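Local coordinates for putative cell surface hydrolase (Lactobacillus plantarum, PDB 3LP5), which is a putative cell surface hydrolase of the alpha/beta-hydrolase superfamily whose substrate is not known, at residues K74-D78 and S150-E154; Y138-S144 and P184-Y190. All coordinates share one frame; numbering follows the deposited sequence.

How the contacts relate
Contact 1 joins the first turns of helices 74-92 and 150-157, and contact 2 joins the loop between strand 127-134 and helix 150-157 to the short helix 185-188. Their centres lie about 13 Å apart on the same side of the molecule. Residues 150-154 link the two: Met151 CB packs 3.4 Å from Met140 CG, and Phe152 CB lies 3.2 Å from Tyr138 O. Phe152 also meets the Tyr190 ring edge-to-face. Ile77 of contact 1 and Tyr138 of contact 2 both come near, without touching, the probable nucleophile elbow around Ser106. A bound sodium ion is about 8 Å from the side chain of Asp78.

Contact 1: K74-D78 and S150-E154; sequences KANID and SMFKE
Ile77 and Met151 form the close-packed floor of this contact, their side chains crossing at about a right angle with Met151 SD 3.7 Å from Ile77 CG2. The methionine is folded back so that both its sulfur and its methyl lie against that branch. Ile77 and Met151 are both buried, and Asn107 and Ile111 of helix 107-118 also touch Ile77. Lys74 leads from this floor toward the solvent side. Its chain stays extended as far as CE, passing Met151 SD at 4.1 Å from CB and Ser150 OG at 3.5 Å from CE. A final bend at chi4 (-39°) turns NZ toward two acids. One turn on in its own helix, Asp78 OD2 accepts a hydrogen bond from Lys74 NZ at 2.7 Å through its syn lone pair, as part of a salt bridge; from the other helix, Glu154 OE1 makes a weak, longer salt bridge, 3.3 Å from NZ, its position being less certain. With an alanine here in place of Lys74, the two acids would probably lose the positive charge they share, and the side of Ser150 would lose the aliphatic chain that lies along it. With axes 10.6 Å apart and inclined by 34°, the segments form a helix pair with an apolar inner side and a partly exposed salt-bridge network, on the outside of an alpha/beta-hydrolase fold.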
# COMPACT_ATOMS: atom_id res chain seq x y z
N LYS A 74 13.95 -9.64 -1.47
CA LYS A 74 13.40 -9.93 -2.79
C LYS A 74 12.82 -11.36 -2.92
O LYS A 74 11.75 -11.52 -3.49
CB LYS A 74 14.41 -9.71 -3.89
CG LYS A 74 13.90 -9.99 -5.31
CD LYS A 74 15.00 -9.64 -6.28
CE LYS A 74 14.67 -9.79 -7.76
NZ LYS A 74 13.86 -10.99 -8.04
N ALA A 75 13.54 -12.37 -2.41
CA ALA A 75 13.07 -13.71 -2.54
C ALA A 75 11.65 -13.85 -1.93
O ALA A 75 10.78 -14.53 -2.52
CB ALA A 75 14.02 -14.64 -1.92
N ASN A 76 11.41 -13.21 -0.77
CA ASN A 76 10.13 -13.26 -0.18
C ASN A 76 9.08 -12.38 -0.87
O ASN A 76 7.92 -12.78 -1.02
CB ASN A 76 10.22 -12.99 1.35
CG ASN A 76 11.03 -14.03 2.03
OD1 ASN A 76 12.02 -13.74 2.72
ND2 ASN A 76 10.68 -15.25 1.80
N ILE A 77 9.51 -11.22 -1.33
CA ILE A 77 8.63 -10.29 -1.97
C ILE A 77 8.12 -10.91 -3.28
O ILE A 77 6.94 -10.74 -3.62
CB ILE A 77 9.38 -8.94 -2.32
CG1 ILE A 77 9.86 -8.21 -1.05
CG2 ILE A 77 8.53 -8.04 -3.29
CD1 ILE A 77 8.81 -7.83 -0.21
N ASP A 78 8.99 -11.63 -3.98
CA ASP A 78 8.53 -12.27 -5.27
C ASP A 78 7.42 -13.30 -4.98
O ASP A 78 6.47 -13.37 -5.73
CB ASP A 78 9.68 -12.92 -6.05
CG ASP A 78 10.60 -11.88 -6.74
OD1 ASP A 78 10.23 -10.69 -6.91
OD2 ASP A 78 11.71 -12.23 -7.11
N SER A 150 18.75 -5.51 -6.80
CA SER A 150 18.08 -6.52 -7.60
C SER A 150 16.55 -6.31 -7.53
O SER A 150 15.86 -6.41 -8.55
CB SER A 150 18.46 -7.91 -7.07
OG SER A 150 18.05 -8.85 -8.03
N MET A 151 16.05 -6.04 -6.31
CA MET A 151 14.64 -5.69 -6.10
C MET A 151 14.22 -4.53 -6.99
O MET A 151 13.28 -4.65 -7.75
CB MET A 151 14.33 -5.37 -4.60
CG MET A 151 12.83 -5.01 -4.28
SD MET A 151 11.82 -6.53 -4.17
CE MET A 151 11.26 -6.81 -5.83
N PHE A 152 14.93 -3.41 -6.91
CA PHE A 152 14.52 -2.28 -7.71
C PHE A 152 14.63 -2.61 -9.22
O PHE A 152 13.81 -2.18 -10.01
CB PHE A 152 15.44 -1.09 -7.44
CG PHE A 152 15.14 0.09 -8.34
CD1 PHE A 152 14.00 0.86 -8.14
CD2 PHE A 152 15.97 0.38 -9.43
CE1 PHE A 152 13.70 1.95 -8.97
CE2 PHE A 152 15.67 1.44 -10.27
CZ PHE A 152 14.52 2.24 -10.03
N LYS A 153 15.64 -3.38 -9.61
CA LYS A 153 15.83 -3.75 -11.05
C LYS A 153 14.57 -4.46 -11.56
O LYS A 153 14.13 -4.18 -12.68
CB LYS A 153 17.06 -4.65 -11.23
CG LYS A 153 18.39 -3.82 -11.15
CD LYS A 153 19.64 -4.72 -11.38
CE LYS A 153 20.93 -4.03 -10.95
NZ LYS A 153 22.11 -4.96 -11.10
N GLU A 154 13.96 -5.30 -10.73
CA GLU A 154 12.79 -6.02 -11.16
C GLU A 154 11.59 -5.08 -11.19
O GLU A 154 10.87 -5.08 -12.17
CB GLU A 154 12.52 -7.23 -10.24
CG GLU A 154 11.25 -8.03 -10.65
CD GLU A 154 10.84 -9.16 -9.72
OE1 GLU A 154 11.13 -9.16 -8.48
OE2 GLU A 154 10.13 -10.04 -10.20

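Contact 2: Y138-S144 and P184-Y190; sequences YNMESTS and PYNSVNY
The Tyr190 ring carries the amide of Asn139 on one face, with the planes only 12° apart and ND2 3.4 Å above the ring, offset toward its rim. Asn139 CB adds a CH-pi contact over the same ring, 3.8 Å from its centroid. At the ring's edge lies Ser144 O, while Tyr138 turns an edge of its own ring to Val188 O, 3.4 Å from CD2. The Asn139 amide is held in its stacked position by Thr149 and Ala147, which bond to OD1 and ND2. Beside the stack, Ser187 reaches into the type II' turn of residues 139-142. Having OG anti to the backbone N (chi1 171°) lets it donate to Met140 O at 2.6 Å and accept a weak bond from Asn139 N. Farther along, Asn186 ND2 gives a nearly straight bond (174°) to Thr143 O, 2.9 Å away; the oxygen lies in the amide plane, although the donor sits above the carbonyl plane. Pro184, the N-cap residue, adds apolar contact, its CG 3.8 Å from Thr143 CG2. Side chains of the short helix thus satisfy backbone carbonyls of an irregular loop, which suggests that the loop's course is held by hydrogen bonding as well as by stacking.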
# COMPACT_ATOMS: atom_id res chain seq x y z
N TYR A 138 11.77 0.92 -2.11
CA TYR A 138 11.93 0.55 -3.53
C TYR A 138 13.34 0.11 -3.93
O TYR A 138 13.47 -0.60 -4.91
CB TYR A 138 11.45 1.69 -4.42
CG TYR A 138 9.93 1.88 -4.31
CD1 TYR A 138 9.06 1.05 -5.00
CD2 TYR A 138 9.39 2.88 -3.49
CE1 TYR A 138 7.66 1.19 -4.88
CE2 TYR A 138 7.96 3.09 -3.40
CZ TYR A 138 7.13 2.19 -4.05
OH TYR A 138 5.74 2.35 -3.95
N ASN A 139 14.37 0.55 -3.18
CA ASN A 139 15.70 0.11 -3.35
C ASN A 139 16.21 -0.66 -2.12
O ASN A 139 17.39 -0.64 -1.82
CB ASN A 139 16.65 1.28 -3.67
CG ASN A 139 17.88 0.82 -4.40
OD1 ASN A 139 17.81 -0.12 -5.20
ND2 ASN A 139 19.00 1.48 -4.17
N MET A 140 15.30 -1.34 -1.44
CA MET A 140 15.65 -2.23 -0.32
C MET A 140 16.38 -1.44 0.77
O MET A 140 15.92 -0.33 1.12
CB MET A 140 16.43 -3.47 -0.82
CG MET A 140 15.58 -4.47 -1.61
SD MET A 140 14.23 -5.55 -0.83
CE MET A 140 12.92 -4.44 -0.60
N GLU A 141 17.49 -1.96 1.28
CA GLU A 141 18.13 -1.38 2.45
C GLU A 141 19.28 -0.42 2.01
O GLU A 141 19.92 0.21 2.85
CB GLU A 141 18.71 -2.49 3.35
CG GLU A 141 20.08 -2.99 2.78
CD GLU A 141 20.75 -4.14 3.58
OE1 GLU A 141 22.00 -4.05 3.81
OE2 GLU A 141 20.02 -5.12 3.95
N SER A 142 19.56 -0.32 0.70
CA SER A 142 20.57 0.61 0.21
C SER A 142 20.35 2.08 0.62
O SER A 142 19.24 2.61 0.52
CB SER A 142 20.71 0.52 -1.32
OG SER A 142 21.64 1.53 -1.79
N THR A 143 21.44 2.76 0.98
CA THR A 143 21.43 4.21 1.19
C THR A 143 21.95 4.94 -0.05
O THR A 143 22.15 6.16 -0.02
CB THR A 143 22.24 4.64 2.42
OG1 THR A 143 23.57 4.14 2.28
CG2 THR A 143 21.65 4.02 3.70
N SER A 144 22.13 4.23 -1.16
CA SER A 144 22.76 4.80 -2.36
C SER A 144 21.79 5.72 -3.13
O SER A 144 20.59 5.56 -3.01
CB SER A 144 23.19 3.65 -3.28
OG SER A 144 23.87 4.15 -4.40
N PRO A 184 15.83 3.64 4.55
CA PRO A 184 16.36 4.97 4.28
C PRO A 184 15.53 5.73 3.29
O PRO A 184 14.95 5.14 2.34
CB PRO A 184 17.75 4.72 3.71
CG PRO A 184 17.87 3.33 3.50
CD PRO A 184 16.73 2.57 4.08
N TYR A 185 15.47 7.03 3.51
CA TYR A 185 14.81 7.93 2.60
C TYR A 185 15.28 7.72 1.15
O TYR A 185 14.47 7.70 0.25
CB TYR A 185 14.99 9.38 3.04
CG TYR A 185 14.51 10.28 1.95
CD1 TYR A 185 13.13 10.40 1.70
CD2 TYR A 185 15.41 10.89 1.08
CE1 TYR A 185 12.65 11.21 0.66
CE2 TYR A 185 14.95 11.67 -0.01
CZ TYR A 185 13.56 11.83 -0.19
OH TYR A 185 13.07 12.58 -1.22
N ASN A 186 16.59 7.53 0.93
CA ASN A 186 17.14 7.32 -0.44
C ASN A 186 16.55 6.12 -1.15
O ASN A 186 16.34 6.16 -2.36
CB ASN A 186 18.68 7.24 -0.46
CG ASN A 186 19.34 8.59 -0.16
OD1 ASN A 186 18.69 9.62 -0.18
ND2 ASN A 186 20.62 8.58 0.11
N SER A 187 16.22 5.07 -0.40
CA SER A 187 15.56 3.89 -0.98
C SER A 187 14.05 4.15 -1.31
O SER A 187 13.60 3.87 -2.38
CB SER A 187 15.73 2.70 -0.00
OG SER A 187 14.94 1.58 -0.41
N VAL A 188 13.29 4.71 -0.37
CA VAL A 188 11.86 5.06 -0.63
C VAL A 188 11.76 5.96 -1.84
O VAL A 188 10.85 5.83 -2.63
CB VAL A 188 11.25 5.75 0.59
CG1 VAL A 188 9.74 6.08 0.36
CG2 VAL A 188 11.39 4.83 1.79
N ASN A 189 12.73 6.87 -2.00
CA ASN A 189 12.72 7.83 -3.08
C ASN A 189 12.87 7.20 -4.49
O ASN A 189 12.50 7.83 -5.46
CB ASN A 189 13.83 8.86 -2.86
CG ASN A 189 13.63 10.10 -3.71
OD1 ASN A 189 12.54 10.68 -3.77
ND2 ASN A 189 14.68 10.51 -4.39
N TYR A 190 13.36 5.97 -4.59
CA TYR A 190 13.45 5.29 -5.91
C TYR A 190 12.05 5.00 -6.51
O TYR A 190 11.89 4.73 -7.70
CB TYR A 190 14.27 3.99 -5.80
CG TYR A 190 15.77 4.16 -5.88
CD1 TYR A 190 16.44 4.96 -4.98
CD2 TYR A 190 16.53 3.39 -6.81
CE1 TYR A 190 17.87 5.07 -5.05
CE2 TYR A 190 17.91 3.48 -6.87
CZ TYR A 190 18.58 4.32 -5.99
OH TYR A 190 19.97 4.37 -6.02